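Putative lipoprotein (Bacteroides fragilis, PDB 3QNK) is of unknown specificity but, as a SusD-like lipoprotein of the outer membrane, probably binds glycans at the cell surface for uptake. Local coordinates at residues E237-Q243 against N385-Y391; E285-G289 against R419-P425; V341-L345 against F475-T479. All coordinates share one frame; numbering follows the deposited sequence.

Contact 1: residues E237-Q243 against N385-Y391; sequences EIIFDVQ and NWIILRY
Phe240 and Leu389 face each other as an antiparallel hydrogen-bonded pair, and the bond from Leu389 N to Phe240 O (2.9 Å) is almost straight, 175° at the hydrogen. Leu389 O in turn takes two donors, Ile239 N at 2.8 Å and Phe240 N at 3.0 Å. This is the signature of a classic beta bulge. A second bulge places Ile388 and Leu389 together opposite Phe240, and both chains turn a corner here before Val242 and Trp386 resume regular pairing.

Around the bulges Phe240, Ile388 and Val242 come together. With CG anti to the backbone N (chi1 -168°), the Phe240 ring runs alongside Ile388 in the same direction, and Ile388 CD1 touches the ring edge at CE2, 3.9 Å away. The same methyl also touches Val242 CG2. On the other sheet face Ile238 CG1 meets Ile387 CD1, the two side chains crossing at about a right angle. Ile239 sends CD1 past the backbone of Tyr391, while Ala183 and Ala186 of helix 181-194 pack on it. Isoleucine suits these largely buried places, being bulky and without polar groups to satisfy.

Near Gln243, its NE2 is modelled 2.9 Å from Asn385 OD1, but Asp241 OD2, another acceptor, lies 2.8 Å from that oxygen, so the amide orientation and this bond are doubtful. At the other end Glu237 extends from its backbone N (chi1 177°) and bends at chi2, while Arg390 bends at chi3; OE2 thus lies in plane at the guanidinium edge, 3.4 Å from both Arg390 NE and NH2. Both bonds are weak; stronger partners are Arg421 for Glu237 and Glu446 for Arg390. The contact therefore rests on backbone bonds and aliphatic packing, its salt bridge one link in a buried charge network whose members probably balance one another.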
# COMPACT_ATOMS: atom_id res chain seq x y z
N GLU B 237 -30.80 10.95 -11.87
CA GLU B 237 -30.77 10.25 -10.59
C GLU B 237 -29.35 10.27 -9.97
O GLU B 237 -29.22 10.25 -8.74
CB GLU B 237 -31.25 8.81 -10.76
CG GLU B 237 -31.17 7.97 -9.48
CD GLU B 237 -32.30 6.99 -9.25
OE1 GLU B 237 -33.22 6.92 -10.10
OE2 GLU B 237 -32.26 6.31 -8.21
N ILE B 238 -28.31 10.28 -10.80
CA ILE B 238 -26.93 10.30 -10.35
C ILE B 238 -26.63 11.63 -9.63
O ILE B 238 -26.88 12.69 -10.19
CB ILE B 238 -25.94 10.04 -11.53
CG1 ILE B 238 -26.15 8.64 -12.14
CG2 ILE B 238 -24.50 10.21 -11.06
CD1 ILE B 238 -25.56 8.44 -13.53
N ILE B 239 -26.14 11.56 -8.39
CA ILE B 239 -25.75 12.75 -7.63
C ILE B 239 -24.21 12.83 -7.66
O ILE B 239 -23.67 13.88 -7.95
CB ILE B 239 -26.34 12.78 -6.20
CG1 ILE B 239 -27.87 12.97 -6.26
CG2 ILE B 239 -25.70 13.87 -5.37
CD1 ILE B 239 -28.64 12.84 -4.91
N PHE B 240 -23.51 11.71 -7.40
CA PHE B 240 -22.06 11.60 -7.44
C PHE B 240 -21.65 10.20 -7.86
O PHE B 240 -22.12 9.22 -7.30
CB PHE B 240 -21.39 11.98 -6.09
CG PHE B 240 -19.88 12.15 -6.20
CD1 PHE B 240 -19.33 13.30 -6.77
CD2 PHE B 240 -19.02 11.16 -5.77
CE1 PHE B 240 -17.95 13.43 -6.92
CE2 PHE B 240 -17.64 11.30 -5.89
CZ PHE B 240 -17.11 12.44 -6.46
N ASP B 241 -20.75 10.12 -8.86
CA ASP B 241 -20.23 8.85 -9.35
C ASP B 241 -18.76 8.93 -9.78
O ASP B 241 -18.18 10.02 -9.84
CB ASP B 241 -21.08 8.32 -10.53
CG ASP B 241 -21.12 9.16 -11.81
OD1 ASP B 241 -20.43 10.23 -11.85
OD2 ASP B 241 -21.83 8.77 -12.76
N VAL B 242 -18.18 7.76 -10.06
CA VAL B 242 -16.83 7.55 -10.57
C VAL B 242 -16.91 6.46 -11.64
O VAL B 242 -17.61 5.46 -11.45
CB VAL B 242 -15.75 7.25 -9.49
CG1 VAL B 242 -15.37 8.49 -8.72
CG2 VAL B 242 -16.16 6.15 -8.55
N GLN B 243 -16.26 6.67 -12.78
CA GLN B 243 -16.19 5.66 -13.83
C GLN B 243 -14.92 4.90 -13.53
O GLN B 243 -13.82 5.40 -13.76
CB GLN B 243 -16.25 6.27 -15.26
CG GLN B 243 -17.60 6.91 -15.60
CD GLN B 243 -17.84 8.22 -14.88
OE1 GLN B 243 -17.01 9.13 -14.88
NE2 GLN B 243 -18.98 8.34 -14.21
N ASN B 385 -19.63 2.21 -13.89
CA ASN B 385 -20.13 3.50 -13.46
C ASN B 385 -20.56 3.30 -12.01
O ASN B 385 -21.70 2.89 -11.70
CB ASN B 385 -21.27 3.99 -14.40
CG ASN B 385 -21.70 5.44 -14.20
OD1 ASN B 385 -20.98 6.27 -13.60
ND2 ASN B 385 -22.87 5.80 -14.74
N TRP B 386 -19.58 3.50 -11.11
CA TRP B 386 -19.79 3.35 -9.67
C TRP B 386 -20.50 4.58 -9.12
O TRP B 386 -19.90 5.65 -9.05
CB TRP B 386 -18.46 3.08 -8.93
CG TRP B 386 -18.65 2.66 -7.51
CD1 TRP B 386 -18.23 3.32 -6.39
CD2 TRP B 386 -19.36 1.49 -7.05
NE1 TRP B 386 -18.63 2.64 -5.26
CE2 TRP B 386 -19.33 1.52 -5.64
CE3 TRP B 386 -20.08 0.47 -7.70
CZ2 TRP B 386 -19.95 0.53 -4.86
CZ3 TRP B 386 -20.71 -0.50 -6.93
CH2 TRP B 386 -20.62 -0.48 -5.53
N ILE B 387 -21.79 4.44 -8.80
CA ILE B 387 -22.60 5.55 -8.31
C ILE B 387 -22.57 5.57 -6.78
O ILE B 387 -23.27 4.80 -6.11
CB ILE B 387 -24.03 5.53 -8.87
CG1 ILE B 387 -23.98 5.42 -10.41
CG2 ILE B 387 -24.78 6.77 -8.40
CD1 ILE B 387 -25.27 5.00 -11.09
N ILE B 388 -21.74 6.47 -6.25
CA ILE B 388 -21.55 6.63 -4.81
C ILE B 388 -22.82 7.27 -4.22
O ILE B 388 -23.29 6.82 -3.20
CB ILE B 388 -20.22 7.42 -4.51
CG1 ILE B 388 -18.99 6.63 -5.04
CG2 ILE B 388 -20.06 7.66 -3.01
CD1 ILE B 388 -17.72 7.42 -5.29
N LEU B 389 -23.41 8.25 -4.89
CA LEU B 389 -24.62 8.88 -4.40
C LEU B 389 -25.69 8.99 -5.52
O LEU B 389 -25.45 9.59 -6.57
CB LEU B 389 -24.32 10.28 -3.81
CG LEU B 389 -23.32 10.39 -2.64
CD1 LEU B 389 -22.88 11.86 -2.46
CD2 LEU B 389 -23.94 9.90 -1.35
N ARG B 390 -26.87 8.36 -5.26
CA ARG B 390 -28.08 8.33 -6.10
C ARG B 390 -29.22 9.10 -5.43
O ARG B 390 -29.35 9.05 -4.20
CB ARG B 390 -28.55 6.89 -6.27
CG ARG B 390 -27.98 6.06 -7.39
CD ARG B 390 -28.29 4.59 -7.08
NE ARG B 390 -29.72 4.36 -7.21
CZ ARG B 390 -30.39 3.33 -6.71
NH1 ARG B 390 -29.76 2.38 -6.04
NH2 ARG B 390 -31.69 3.23 -6.91
N TYR B 391 -30.13 9.68 -6.23
CA TYR B 391 -31.30 10.40 -5.71
C TYR B 391 -32.21 9.49 -4.82
O TYR B 391 -32.77 9.99 -3.85
CB TYR B 391 -32.11 11.01 -6.86
CG TYR B 391 -33.13 12.07 -6.45
CD1 TYR B 391 -32.86 12.96 -5.42
CD2 TYR B 391 -34.32 12.22 -7.16
CE1 TYR B 391 -33.78 13.94 -5.06
CE2 TYR B 391 -35.23 13.21 -6.83
CZ TYR B 391 -34.96 14.08 -5.78
OH TYR B 391 -35.85 15.08 -5.47

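Contact 2: residues E285-G289 against R419-P425; sequences EMADG and RQRVGLP
The guanidinium of Arg419 and the carboxylate of Glu285 lie nearly coplanar, 14° apart, with Glu285 CD in plane at one edge of the arginine and Pro425 C in plane at another. Leu424 CB sits over one face, 3.8 Å above the plane and displaced toward the rim. The arginine belongs to a Schellman motif that ends helix 408-420: Leu424 N donates to Arg419 O, Gly423 N donates to Gln420 O, and Gly423 takes the positive phi that suits a glycine as C-prime residue.

The salt bridge is made by one nitrogen. Arg419 NH2 points between the two carboxylate oxygens, 2.7 Å from Glu285 OE1 and 2.6 Å from OE2, so each bond is bent and weak although the charges are close. A bend at chi3 (99°) in Arg419 turns the group toward Glu285, while its NE pairs with Glu442. A long, flexible arginine thus suits a place where it must serve two acids from a helix end.

Beside it, the type I turn from Met286 to Gly289 exposes backbone to apolar side chains. Gly289 has a positive phi of 79° and, lacking a side chain, lets the Pro425 ring come up against the turn, with Pro425 CD 3.7 Å from Gly289 N. Leu424 lies over one face of the turn: its CD2 methyl is 3.5 Å from Met286 O and 3.6 Å from Gly289 N, the two atoms that the turn's own hydrogen bond joins.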
# COMPACT_ATOMS: atom_id res chain seq x y z
N GLU B 285 -39.89 -8.89 -3.27
CA GLU B 285 -41.33 -9.06 -3.30
C GLU B 285 -41.84 -9.40 -4.67
O GLU B 285 -41.17 -9.14 -5.67
CB GLU B 285 -42.00 -7.76 -2.86
CG GLU B 285 -41.86 -7.43 -1.38
CD GLU B 285 -42.37 -6.04 -1.07
OE1 GLU B 285 -43.59 -5.82 -1.23
OE2 GLU B 285 -41.55 -5.16 -0.74
N MSE B 286 -43.10 -9.88 -4.72
CA MSE B 286 -43.82 -10.11 -5.97
C MSE B 286 -44.13 -8.74 -6.58
O MSE B 286 -44.14 -7.74 -5.86
CB MSE B 286 -45.09 -10.92 -5.70
CG MSE B 286 -44.81 -12.27 -5.08
SE MSE B 286 -43.63 -13.36 -6.16
CE MSE B 286 -44.79 -13.83 -7.59
N ALA B 287 -44.41 -8.69 -7.89
CA ALA B 287 -44.69 -7.42 -8.59
C ALA B 287 -45.83 -6.63 -7.98
O ALA B 287 -45.82 -5.41 -8.13
CB ALA B 287 -44.98 -7.68 -10.05
N ASP B 288 -46.75 -7.28 -7.23
CA ASP B 288 -47.91 -6.63 -6.60
C ASP B 288 -47.67 -6.29 -5.13
O ASP B 288 -48.61 -5.99 -4.39
CB ASP B 288 -49.13 -7.55 -6.71
CG ASP B 288 -49.02 -8.84 -5.91
OD1 ASP B 288 -47.88 -9.24 -5.59
OD2 ASP B 288 -50.06 -9.47 -5.64
N GLY B 289 -46.44 -6.40 -4.69
CA GLY B 289 -46.14 -6.08 -3.31
C GLY B 289 -46.49 -7.16 -2.31
O GLY B 289 -46.58 -6.90 -1.11
N ARG B 419 -40.96 2.75 -3.97
CA ARG B 419 -41.85 1.67 -4.40
C ARG B 419 -42.62 2.07 -5.66
O ARG B 419 -42.79 1.26 -6.56
CB ARG B 419 -42.84 1.28 -3.29
CG ARG B 419 -42.26 1.16 -1.91
CD ARG B 419 -43.27 0.45 -1.05
NE ARG B 419 -42.89 -0.95 -0.95
CZ ARG B 419 -43.67 -1.97 -1.25
NH1 ARG B 419 -44.93 -1.78 -1.60
NH2 ARG B 419 -43.21 -3.19 -1.17
N GLN B 420 -43.12 3.31 -5.71
CA GLN B 420 -43.85 3.79 -6.88
C GLN B 420 -42.99 3.70 -8.13
O GLN B 420 -43.51 3.34 -9.18
CB GLN B 420 -44.35 5.24 -6.71
CG GLN B 420 -45.65 5.39 -5.90
CD GLN B 420 -45.92 6.84 -5.47
OE1 GLN B 420 -46.24 7.13 -4.27
NE2 GLN B 420 -45.85 7.77 -6.44
N ARG B 421 -41.66 3.93 -8.01
CA ARG B 421 -40.85 3.96 -9.21
C ARG B 421 -40.55 2.58 -9.80
O ARG B 421 -40.05 2.53 -10.92
CB ARG B 421 -39.59 4.85 -9.10
CG ARG B 421 -38.39 4.20 -8.59
CD ARG B 421 -37.37 3.74 -9.60
NE ARG B 421 -36.16 3.62 -8.80
CZ ARG B 421 -35.12 4.42 -8.94
NH1 ARG B 421 -35.04 5.24 -9.99
NH2 ARG B 421 -34.12 4.37 -8.08
N VAL B 422 -40.95 1.48 -9.11
CA VAL B 422 -40.79 0.10 -9.60
C VAL B 422 -42.17 -0.61 -9.69
O VAL B 422 -42.25 -1.85 -9.69
CB VAL B 422 -39.76 -0.71 -8.79
CG1 VAL B 422 -38.35 -0.17 -9.02
CG2 VAL B 422 -40.11 -0.76 -7.30
N GLY B 423 -43.23 0.19 -9.73
CA GLY B 423 -44.61 -0.30 -9.83
C GLY B 423 -45.15 -1.05 -8.63
O GLY B 423 -46.12 -1.81 -8.76
N LEU B 424 -44.52 -0.88 -7.46
CA LEU B 424 -44.94 -1.55 -6.21
C LEU B 424 -46.03 -0.73 -5.51
O LEU B 424 -45.94 0.49 -5.45
CB LEU B 424 -43.76 -1.81 -5.25
CG LEU B 424 -42.87 -3.02 -5.58
CD1 LEU B 424 -41.69 -3.09 -4.65
CD2 LEU B 424 -43.65 -4.34 -5.51
N PRO B 425 -47.10 -1.38 -5.01
CA PRO B 425 -48.15 -0.63 -4.32
C PRO B 425 -47.64 0.04 -3.03
O PRO B 425 -46.68 -0.41 -2.43
CB PRO B 425 -49.22 -1.69 -4.05
CG PRO B 425 -48.50 -2.95 -3.99
CD PRO B 425 -47.38 -2.83 -4.98

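Contact 3: residues V341-L345 against F475-T479; sequences VDRYL and FVSPT
In the loop linking strands 469-475 and 480-488, an ST turn at Ser477 lies against the ring of Tyr344, whose backbone N closes an Asx turn begun by Asp342. Ser477 CA stands over the centre of one ring face, 3.6 Å above the plane, and the peptide to Pro478 continues across that same face, with Pro478 N 3.5 Å from Tyr344 CD2. The proline ring runs alongside the tyrosine, its CD 3.8 Å from CD2. At the ring edge, in plane, Phe475 O approaches CD1 at 3.6 Å. A flat, broad tyrosine suits this place because it can be laid along several backbone atoms at once.

Asp342 OD1 accepts from both Tyr344 N and Leu345 N, holding the backbone from which Tyr344 extends with CG anti to its own N (chi1 175°). Across the contact, Ser477 OG accepts from Thr479 N and is also hydrogen-bonded to Glu480.

Phe475 packs beside Tyr344 and Arg343: its CB meets Tyr344 CB, and its CD1 lies 3.7 Å from Arg343 CB, while the ring stacks on His326. The guanidinium of Arg343 leads elsewhere, to Asp347. Between the two segments themselves the polar link is one water, donating to Arg343 O (2.8 Å) and accepting from Phe475 N (2.9 Å); His326 adds a second bridge by bonding Arg343 N and Pro478 O. The direct contact is therefore mostly van der Waals, between loops that each contain a side-chain-to-backbone turn.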
# COMPACT_ATOMS: atom_id res chain seq x y z
N VAL B 341 -27.66 -18.40 -18.75
CA VAL B 341 -26.91 -18.87 -17.59
C VAL B 341 -27.49 -20.20 -17.15
O VAL B 341 -28.70 -20.31 -16.98
CB VAL B 341 -26.91 -17.82 -16.45
CG1 VAL B 341 -26.28 -18.37 -15.18
CG2 VAL B 341 -26.22 -16.54 -16.91
N ASP B 342 -26.62 -21.23 -17.02
CA ASP B 342 -26.98 -22.60 -16.64
C ASP B 342 -26.24 -22.99 -15.37
O ASP B 342 -25.01 -23.12 -15.36
CB ASP B 342 -26.65 -23.57 -17.80
CG ASP B 342 -26.99 -25.05 -17.63
OD1 ASP B 342 -27.32 -25.45 -16.50
OD2 ASP B 342 -26.91 -25.80 -18.64
N ARG B 343 -27.00 -23.19 -14.29
CA ARG B 343 -26.45 -23.57 -12.99
C ARG B 343 -26.35 -25.07 -12.82
O ARG B 343 -25.69 -25.53 -11.87
CB ARG B 343 -27.28 -22.98 -11.85
CG ARG B 343 -27.39 -21.49 -11.88
CD ARG B 343 -26.07 -20.76 -11.83
NE ARG B 343 -26.33 -19.33 -11.68
CZ ARG B 343 -25.40 -18.39 -11.61
NH1 ARG B 343 -24.12 -18.71 -11.67
NH2 ARG B 343 -25.76 -17.12 -11.47
N TYR B 344 -27.00 -25.85 -13.73
CA TYR B 344 -26.99 -27.31 -13.70
C TYR B 344 -25.71 -27.85 -14.34
O TYR B 344 -25.01 -28.63 -13.72
CB TYR B 344 -28.25 -27.91 -14.38
CG TYR B 344 -28.21 -29.42 -14.47
CD1 TYR B 344 -27.94 -30.20 -13.35
CD2 TYR B 344 -28.43 -30.07 -15.68
CE1 TYR B 344 -27.87 -31.58 -13.43
CE2 TYR B 344 -28.35 -31.46 -15.77
CZ TYR B 344 -28.08 -32.21 -14.64
OH TYR B 344 -28.05 -33.59 -14.68
N LEU B 345 -25.40 -27.42 -15.57
CA LEU B 345 -24.23 -27.94 -16.29
C LEU B 345 -23.03 -27.02 -16.35
O LEU B 345 -21.91 -27.52 -16.41
CB LEU B 345 -24.60 -28.27 -17.74
CG LEU B 345 -25.65 -29.37 -17.96
CD1 LEU B 345 -26.12 -29.39 -19.40
CD2 LEU B 345 -25.13 -30.72 -17.56
N PHE B 475 -28.61 -26.95 -8.60
CA PHE B 475 -29.47 -27.64 -9.57
C PHE B 475 -29.06 -29.10 -9.74
O PHE B 475 -27.89 -29.45 -9.88
CB PHE B 475 -29.52 -26.91 -10.91
CG PHE B 475 -30.50 -25.75 -10.84
CD1 PHE B 475 -30.19 -24.59 -10.13
CD2 PHE B 475 -31.74 -25.82 -11.47
CE1 PHE B 475 -31.10 -23.54 -10.02
CE2 PHE B 475 -32.65 -24.77 -11.37
CZ PHE B 475 -32.33 -23.65 -10.64
N VAL B 476 -30.08 -29.96 -9.65
CA VAL B 476 -29.95 -31.42 -9.75
C VAL B 476 -30.44 -31.88 -11.15
O VAL B 476 -30.23 -33.04 -11.53
CB VAL B 476 -30.67 -32.16 -8.59
CG1 VAL B 476 -30.05 -31.77 -7.25
CG2 VAL B 476 -32.17 -31.90 -8.58
N SER B 477 -31.04 -30.97 -11.92
CA SER B 477 -31.51 -31.23 -13.28
C SER B 477 -31.61 -29.89 -13.99
O SER B 477 -31.49 -28.88 -13.31
CB SER B 477 -32.85 -31.97 -13.25
OG SER B 477 -33.93 -31.05 -13.18
N PRO B 478 -31.89 -29.82 -15.31
CA PRO B 478 -32.03 -28.50 -15.96
C PRO B 478 -33.18 -27.66 -15.42
O PRO B 478 -33.21 -26.45 -15.64
CB PRO B 478 -32.32 -28.85 -17.43
CG PRO B 478 -31.79 -30.17 -17.60
CD PRO B 478 -32.04 -30.90 -16.31
N THR B 479 -34.13 -28.29 -14.70
CA THR B 479 -35.35 -27.66 -14.22
C THR B 479 -35.49 -27.70 -12.67
O THR B 479 -36.26 -26.92 -12.12
CB THR B 479 -36.52 -28.36 -14.94
OG1 THR B 479 -37.73 -27.65 -14.74
CG2 THR B 479 -36.69 -29.82 -14.55
O HOH W 1 -25.91 -26.22 -9.18

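How the contacts relate
From the N terminus the chain passes 237-243, 285-289 and 341-345, and only then meets their partners 385-391, 419-425 and 475-479 in the same order. Each contact thus closes a loop of 129 to 141 residues, and every pair of loops crosses; none nests. Contact 1 ties strand 238-244 to the strands that precede helix 391-405, contact 2 ties the loop after helix 278-283 to the end of helix 408-420, and contact 3 joins two peripheral loops. Contacts 1 and 2 touch through a salt bridge between Glu237 and Arg421; contact 3 stands apart, its nearest atoms about 18 Å from contact 1 and about 16 Å from contact 2.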